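Local coordinates for muconolactone isomerase-like protein (Thermus thermophilus, PDB 1VDH), which catalyses the hydrogen peroxide-dependent decarboxylation of Fe-coproporphyrin III to heme b, through a three-propionate intermediate, in the last step of heme biosynthesis, at the interface of chains A and B. Coordinates in Å, arbitrary orientation; residue numbers count along the deposited sequence, not the author numbering. Chains: chain A/B, muconolactone isomerase-like protein.

Contact 1: the interface of chains A and B. Residues chain A 215, 218-219, 223-225; chain B 4, 6-7, 151, 156, 158-159, 165.
Aromatic packing dominates this part of the subunit interface of the homopentameric coproheme decarboxylase, where the end of helix 207-217 and helix 221-226 of chain A receive the 3-10 helix 157-159 of chain B. B:Tyr158 has 94 Å² of its surface hidden by chain A and works as a wedge. Its CG lies anti to the carbonyl carbon (chi1 -67°), and the ring enters between two side chains of chain A. Over one face sits the aliphatic stem of A:Arg218, whose CG stands 3.6 Å from the B:Tyr158 ring centroid in a CH-pi contact. The CD1-CE1 rim points into the face of the A:Phe219 ring, edge-to-face with the planes 55° apart; B:Tyr158 CD1 is 3.6 Å from A:Phe219 CE2. A:Tyr215 crosses the tyrosine near its hydroxyl end, and within chain A its own ring face is met by A:Phe219 CE1.

Smaller apolar groups extend the packing at the base of the wedge. A:Ala224 CB touches B:Tyr158 CB and B:Met159 SD, while the bent methionine crosses the stem of A:Arg225 obliquely.

Polar contacts converge on a helix carbonyl. B:Asn156 ND2 donates to A:Ala224 O at 2.9 Å, almost straight at the hydrogen (171°); the acceptor lies in the amide plane of the asparagine, yet the donor stands above the carbonyl plane. B:Arg151 NH2 adds a weak bond to the same oxygen.

The guanidinium of B:Arg165, whose NH2 donates to the carbonyl O of B:Glu7, a poorly ordered residue, turns one face to the A:Phe219 atom that also meets B:Tyr158 CD1. The two side chains approach tip to tip, with A:Phe219 CE2 3.7 Å from B:Arg165 CZ.

Contact 2: the interface of chains A and B. Residues chain A 66-70, 73; chain B 18, 87, 90-91, 104, 107.
The chain A backbone leaves strand 61-67 and runs through A:Val68 to A:Gly69, which has a positive phi (92°) and an extended psi, so that the successive amides of A:Gly69 and A:His70 both face polar side chains of chain B. In this chlorite dismutase-family pentamer, the loop thus docks onto helix 83-94 and strand 102-116 of the neighbouring subunit.

B:Glu90 reaches from helix 83-94 toward the chain A loop, with CG anti to the backbone N and the chain extended beyond it. The carboxylate oxygen B:Glu90 OE1 accepts from A:Gly69 N at 2.9 Å through its syn lone pair. Its anti lone pair takes B:Arg104 NH2 in a salt bridge within chain B. That bond lies in the guanidinium plane and helps fix the arginine's rotation, leaving one of its faces against the A:Gly69-A:His70 peptide; A:Gly69 C sits 3.4 Å above the plane of the B:Arg104 guanidinium. The positive charge beside the carboxylate would probably favour its ionised form. The other oxygen, OE2, is bridged by a water that also meets A:Gln66 OE1 and B:Leu87 O; the water lies 2.8 Å from B:Glu90 OE2. An alanine in place of B:Glu90 would remove the acceptor of the A:Gly69 amide and would probably leave both the B:Arg104 guanidinium and the water less firmly placed.

At B:Ser107 the hydroxyl is gripped twice by one residue. A:His70 N donates to B:Ser107 OG at 2.8 Å, nearly straight at 169°. A:His70 ND1 lies 2.6 Å from the same B:Ser107 OG, in the imidazole plane, with the donor undecided. The crowded first torsion of A:His70 (chi1 78°) folds the ring back so that amide and ND1 share this partner.

Apolar contact flanks the carboxylate. A:Val68 CB rests 3.7 Å from B:Leu87 CD2, and A:Val68 CG2 meets B:Leu18 CD1 tip to tip.

Contact 1: the interface of chains A and B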
# COMPACT_ATOMS: atom_id res chain seq x y z
N TYR A 215 -16.61 19.95 -0.16
CA TYR A 215 -16.28 20.45 -1.49
C TYR A 215 -16.09 21.97 -1.48
O TYR A 215 -15.10 22.48 -2.01
CB TYR A 215 -17.36 20.06 -2.50
CG TYR A 215 -17.00 20.31 -3.95
CD1 TYR A 215 -15.68 20.18 -4.41
CD2 TYR A 215 -17.99 20.64 -4.88
CE1 TYR A 215 -15.36 20.38 -5.75
CE2 TYR A 215 -17.67 20.83 -6.23
CZ TYR A 215 -16.36 20.70 -6.66
OH TYR A 215 -16.05 20.91 -7.99
N ARG A 218 -12.83 23.12 0.13
CA ARG A 218 -11.60 22.84 -0.60
C ARG A 218 -11.15 24.04 -1.44
O ARG A 218 -9.99 24.12 -1.83
CB ARG A 218 -11.74 21.57 -1.46
CG ARG A 218 -10.40 20.91 -1.79
CD ARG A 218 -10.53 19.41 -1.92
NE ARG A 218 -10.93 18.79 -0.65
CZ ARG A 218 -11.07 17.49 -0.45
NH1 ARG A 218 -10.83 16.62 -1.44
NH2 ARG A 218 -11.47 17.04 0.73
N PHE A 219 -12.05 24.99 -1.66
CA PHE A 219 -11.71 26.20 -2.41
C PHE A 219 -11.11 27.30 -1.53
O PHE A 219 -10.61 28.31 -2.04
CB PHE A 219 -12.92 26.72 -3.20
CG PHE A 219 -13.35 25.79 -4.31
CD1 PHE A 219 -14.33 24.83 -4.09
CD2 PHE A 219 -12.75 25.86 -5.57
CE1 PHE A 219 -14.71 23.94 -5.10
CE2 PHE A 219 -13.12 24.98 -6.59
CZ PHE A 219 -14.10 24.02 -6.35
N SER A 223 -7.42 25.03 2.75
CA SER A 223 -7.62 23.65 2.32
C SER A 223 -6.95 23.38 0.97
O SER A 223 -6.26 22.38 0.80
CB SER A 223 -9.11 23.32 2.23
OG SER A 223 -9.77 23.54 3.47
N ALA A 224 -7.17 24.28 0.01
CA ALA A 224 -6.61 24.14 -1.33
C ALA A 224 -5.09 23.95 -1.35
O ALA A 224 -4.58 23.10 -2.08
CB ALA A 224 -7.01 25.33 -2.20
N ARG A 225 -4.39 24.73 -0.53
CA ARG A 225 -2.93 24.65 -0.47
C ARG A 225 -2.34 23.80 0.65
O ARG A 225 -1.28 23.21 0.47
CB ARG A 225 -2.32 26.06 -0.38
CG ARG A 225 -2.42 26.89 -1.66
CD ARG A 225 -1.72 28.24 -1.50
NE ARG A 225 -0.29 28.10 -1.22
CZ ARG A 225 0.54 29.11 -0.96
NH1 ARG A 225 0.09 30.36 -0.94
NH2 ARG A 225 1.82 28.87 -0.72
N HIS B 4 -6.88 35.91 -1.23
CA HIS B 4 -7.53 34.98 -2.14
C HIS B 4 -9.04 34.90 -1.90
O HIS B 4 -9.49 34.64 -0.79
CB HIS B 4 -6.92 33.58 -2.02
CG HIS B 4 -7.51 32.58 -2.97
ND1 HIS B 4 -7.21 32.56 -4.31
CD2 HIS B 4 -8.39 31.57 -2.77
CE1 HIS B 4 -7.88 31.60 -4.90
NE2 HIS B 4 -8.61 30.98 -3.99
N PRO B 6 -12.32 32.91 -2.69
CA PRO B 6 -12.79 31.63 -3.23
C PRO B 6 -14.02 31.80 -4.11
O PRO B 6 -14.89 32.63 -3.84
CB PRO B 6 -13.09 30.82 -1.97
CG PRO B 6 -13.56 31.87 -1.02
CD PRO B 6 -12.54 32.97 -1.24
N GLU B 7 -14.06 31.02 -5.18
CA GLU B 7 -15.17 31.03 -6.12
C GLU B 7 -15.54 29.56 -6.27
O GLU B 7 -15.29 28.95 -7.31
CB GLU B 7 -14.70 31.58 -7.47
CG GLU B 7 -15.61 32.66 -8.03
CD GLU B 7 -15.67 33.88 -7.14
OE1 GLU B 7 -16.79 34.40 -6.92
OE2 GLU B 7 -14.60 34.32 -6.66
N ARG B 151 -3.87 19.30 -6.62
CA ARG B 151 -3.58 20.45 -5.76
C ARG B 151 -2.11 20.32 -5.40
O ARG B 151 -1.76 20.06 -4.25
CB ARG B 151 -4.42 20.39 -4.47
CG ARG B 151 -5.90 20.68 -4.65
CD ARG B 151 -6.64 20.59 -3.32
NE ARG B 151 -6.47 19.27 -2.70
CZ ARG B 151 -5.81 19.04 -1.57
NH1 ARG B 151 -5.70 17.81 -1.10
NH2 ARG B 151 -5.28 20.05 -0.89
N ASN B 156 -2.57 23.62 -9.18
CA ASN B 156 -3.57 23.58 -8.13
C ASN B 156 -4.93 24.03 -8.65
O ASN B 156 -5.22 25.22 -8.72
CB ASN B 156 -3.14 24.44 -6.94
CG ASN B 156 -3.97 24.15 -5.69
OD1 ASN B 156 -5.19 24.05 -5.75
ND2 ASN B 156 -3.29 23.99 -4.56
N TYR B 158 -7.94 23.88 -7.30
CA TYR B 158 -8.73 24.62 -6.33
C TYR B 158 -8.34 26.07 -6.07
O TYR B 158 -9.14 26.83 -5.52
CB TYR B 158 -8.85 23.81 -5.03
CG TYR B 158 -9.68 22.54 -5.22
CD1 TYR B 158 -11.05 22.54 -4.98
CD2 TYR B 158 -9.08 21.36 -5.65
CE1 TYR B 158 -11.82 21.38 -5.17
CE2 TYR B 158 -9.83 20.20 -5.84
CZ TYR B 158 -11.19 20.22 -5.60
OH TYR B 158 -11.92 19.07 -5.80
N MET B 159 -7.12 26.46 -6.46
CA MET B 159 -6.67 27.85 -6.28
C MET B 159 -6.93 28.71 -7.52
O MET B 159 -6.78 29.94 -7.48
CB MET B 159 -5.17 27.89 -5.94
CG MET B 159 -4.85 27.50 -4.51
SD MET B 159 -5.57 28.66 -3.33
CE MET B 159 -4.54 30.12 -3.65
N ARG B 165 -11.21 27.79 -14.60
CA ARG B 165 -11.77 26.46 -14.44
C ARG B 165 -12.88 26.24 -15.46
O ARG B 165 -12.98 25.16 -16.05
CB ARG B 165 -12.32 26.26 -13.03
CG ARG B 165 -11.25 26.02 -11.98
CD ARG B 165 -11.86 25.64 -10.63
NE ARG B 165 -11.84 26.76 -9.70
CZ ARG B 165 -12.91 27.47 -9.35
NH1 ARG B 165 -14.10 27.18 -9.84
NH2 ARG B 165 -12.77 28.48 -8.51

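Contact 2: the interface of chains A and B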
# COMPACT_ATOMS: atom_id res chain seq x y z
N GLN A 66 -23.80 2.41 11.02
CA GLN A 66 -23.77 1.46 9.92
C GLN A 66 -23.01 2.22 8.84
O GLN A 66 -23.49 3.24 8.35
CB GLN A 66 -25.18 1.12 9.42
CG GLN A 66 -25.18 0.12 8.27
CD GLN A 66 -26.57 -0.29 7.83
OE1 GLN A 66 -26.76 -0.83 6.73
NE2 GLN A 66 -27.56 -0.05 8.68
N VAL A 67 -21.83 1.73 8.49
CA VAL A 67 -20.98 2.39 7.51
C VAL A 67 -21.11 1.82 6.10
O VAL A 67 -21.01 0.61 5.90
CB VAL A 67 -19.49 2.33 7.97
CG1 VAL A 67 -18.60 3.14 7.02
CG2 VAL A 67 -19.36 2.86 9.39
N VAL A 68 -21.30 2.69 5.11
CA VAL A 68 -21.43 2.26 3.72
C VAL A 68 -20.08 1.87 3.12
O VAL A 68 -19.04 2.43 3.49
CB VAL A 68 -22.07 3.39 2.85
CG1 VAL A 68 -21.14 4.61 2.77
CG2 VAL A 68 -22.39 2.87 1.45
N GLY A 69 -20.09 0.89 2.22
CA GLY A 69 -18.87 0.49 1.54
C GLY A 69 -18.04 -0.63 2.13
O GLY A 69 -18.36 -1.16 3.19
N HIS A 70 -16.94 -0.95 1.46
CA HIS A 70 -16.05 -2.02 1.89
C HIS A 70 -15.05 -1.65 2.98
O HIS A 70 -14.40 -2.53 3.56
CB HIS A 70 -15.27 -2.58 0.69
CG HIS A 70 -14.12 -1.71 0.26
ND1 HIS A 70 -14.30 -0.44 -0.24
CD2 HIS A 70 -12.79 -1.93 0.27
CE1 HIS A 70 -13.11 0.09 -0.52
NE2 HIS A 70 -12.18 -0.80 -0.22
N ASP A 73 -18.12 -1.71 8.21
CA ASP A 73 -19.56 -1.95 8.27
C ASP A 73 -20.15 -1.30 9.52
O ASP A 73 -21.27 -0.81 9.50
CB ASP A 73 -19.86 -3.45 8.30
CG ASP A 73 -19.48 -4.14 7.01
OD1 ASP A 73 -19.09 -5.32 7.05
OD2 ASP A 73 -19.58 -3.49 5.95
N LEU B 18 -23.77 3.66 -5.55
CA LEU B 18 -22.93 2.70 -4.85
C LEU B 18 -22.35 1.70 -5.83
O LEU B 18 -23.08 1.03 -6.55
CB LEU B 18 -23.70 1.92 -3.77
CG LEU B 18 -22.85 0.86 -3.06
CD1 LEU B 18 -21.78 1.53 -2.20
CD2 LEU B 18 -23.74 -0.05 -2.20
N LEU B 87 -27.82 1.62 1.46
CA LEU B 87 -27.39 0.82 2.61
C LEU B 87 -28.23 -0.46 2.63
O LEU B 87 -27.73 -1.53 2.92
CB LEU B 87 -27.60 1.59 3.92
CG LEU B 87 -26.62 2.73 4.22
CD1 LEU B 87 -27.04 3.47 5.48
CD2 LEU B 87 -25.22 2.16 4.39
N GLU B 90 -27.21 -2.86 -0.26
CA GLU B 90 -25.89 -3.39 0.09
C GLU B 90 -25.98 -4.45 1.19
O GLU B 90 -25.39 -5.52 1.08
CB GLU B 90 -25.00 -2.23 0.53
CG GLU B 90 -23.61 -2.60 0.99
CD GLU B 90 -22.84 -1.39 1.48
OE1 GLU B 90 -21.74 -1.12 0.96
OE2 GLU B 90 -23.34 -0.69 2.39
N ALA B 91 -26.73 -4.14 2.24
CA ALA B 91 -26.89 -5.08 3.36
C ALA B 91 -27.58 -6.36 2.92
O ALA B 91 -27.18 -7.46 3.31
CB ALA B 91 -27.67 -4.41 4.50
N ARG B 104 -15.59 -8.83 -0.69
CA ARG B 104 -15.62 -7.44 -1.16
C ARG B 104 -14.20 -7.00 -1.49
O ARG B 104 -13.30 -7.12 -0.65
CB ARG B 104 -16.21 -6.51 -0.10
CG ARG B 104 -17.65 -6.83 0.30
CD ARG B 104 -18.28 -5.66 1.06
NE ARG B 104 -18.65 -4.56 0.16
CZ ARG B 104 -19.51 -3.59 0.47
NH1 ARG B 104 -20.10 -3.57 1.66
NH2 ARG B 104 -19.83 -2.67 -0.43
N SER B 107 -15.11 -0.64 -3.43
CA SER B 107 -16.43 -0.00 -3.40
C SER B 107 -16.28 1.50 -3.51
O SER B 107 -15.20 2.06 -3.28
CB SER B 107 -17.16 -0.33 -2.09
OG SER B 107 -16.61 0.42 -1.01
O HOH W 1 -25.14 -1.45 4.42

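The centres of the C-alpha atoms of contact 1 and contact 2 lie about 30 Å apart; the contacts share no residue, yet belong to one junction between chains of the homopentamer. Chain A offers helices 207-217 and 221-226 and the residues between them in contact 1, and the loop after strand 61-67 in contact 2; chain B answers with 3-10 helix 157-159, then helix 83-94 and strand 102-116. Such non-equivalent surfaces are consistent with a closed ring, and two separated points would probably limit rocking. The centre of contact 1 is about 20 Å from B:Tyr145, that of contact 2 about 16 Å from A:Tyr145, the predicted active-site residue.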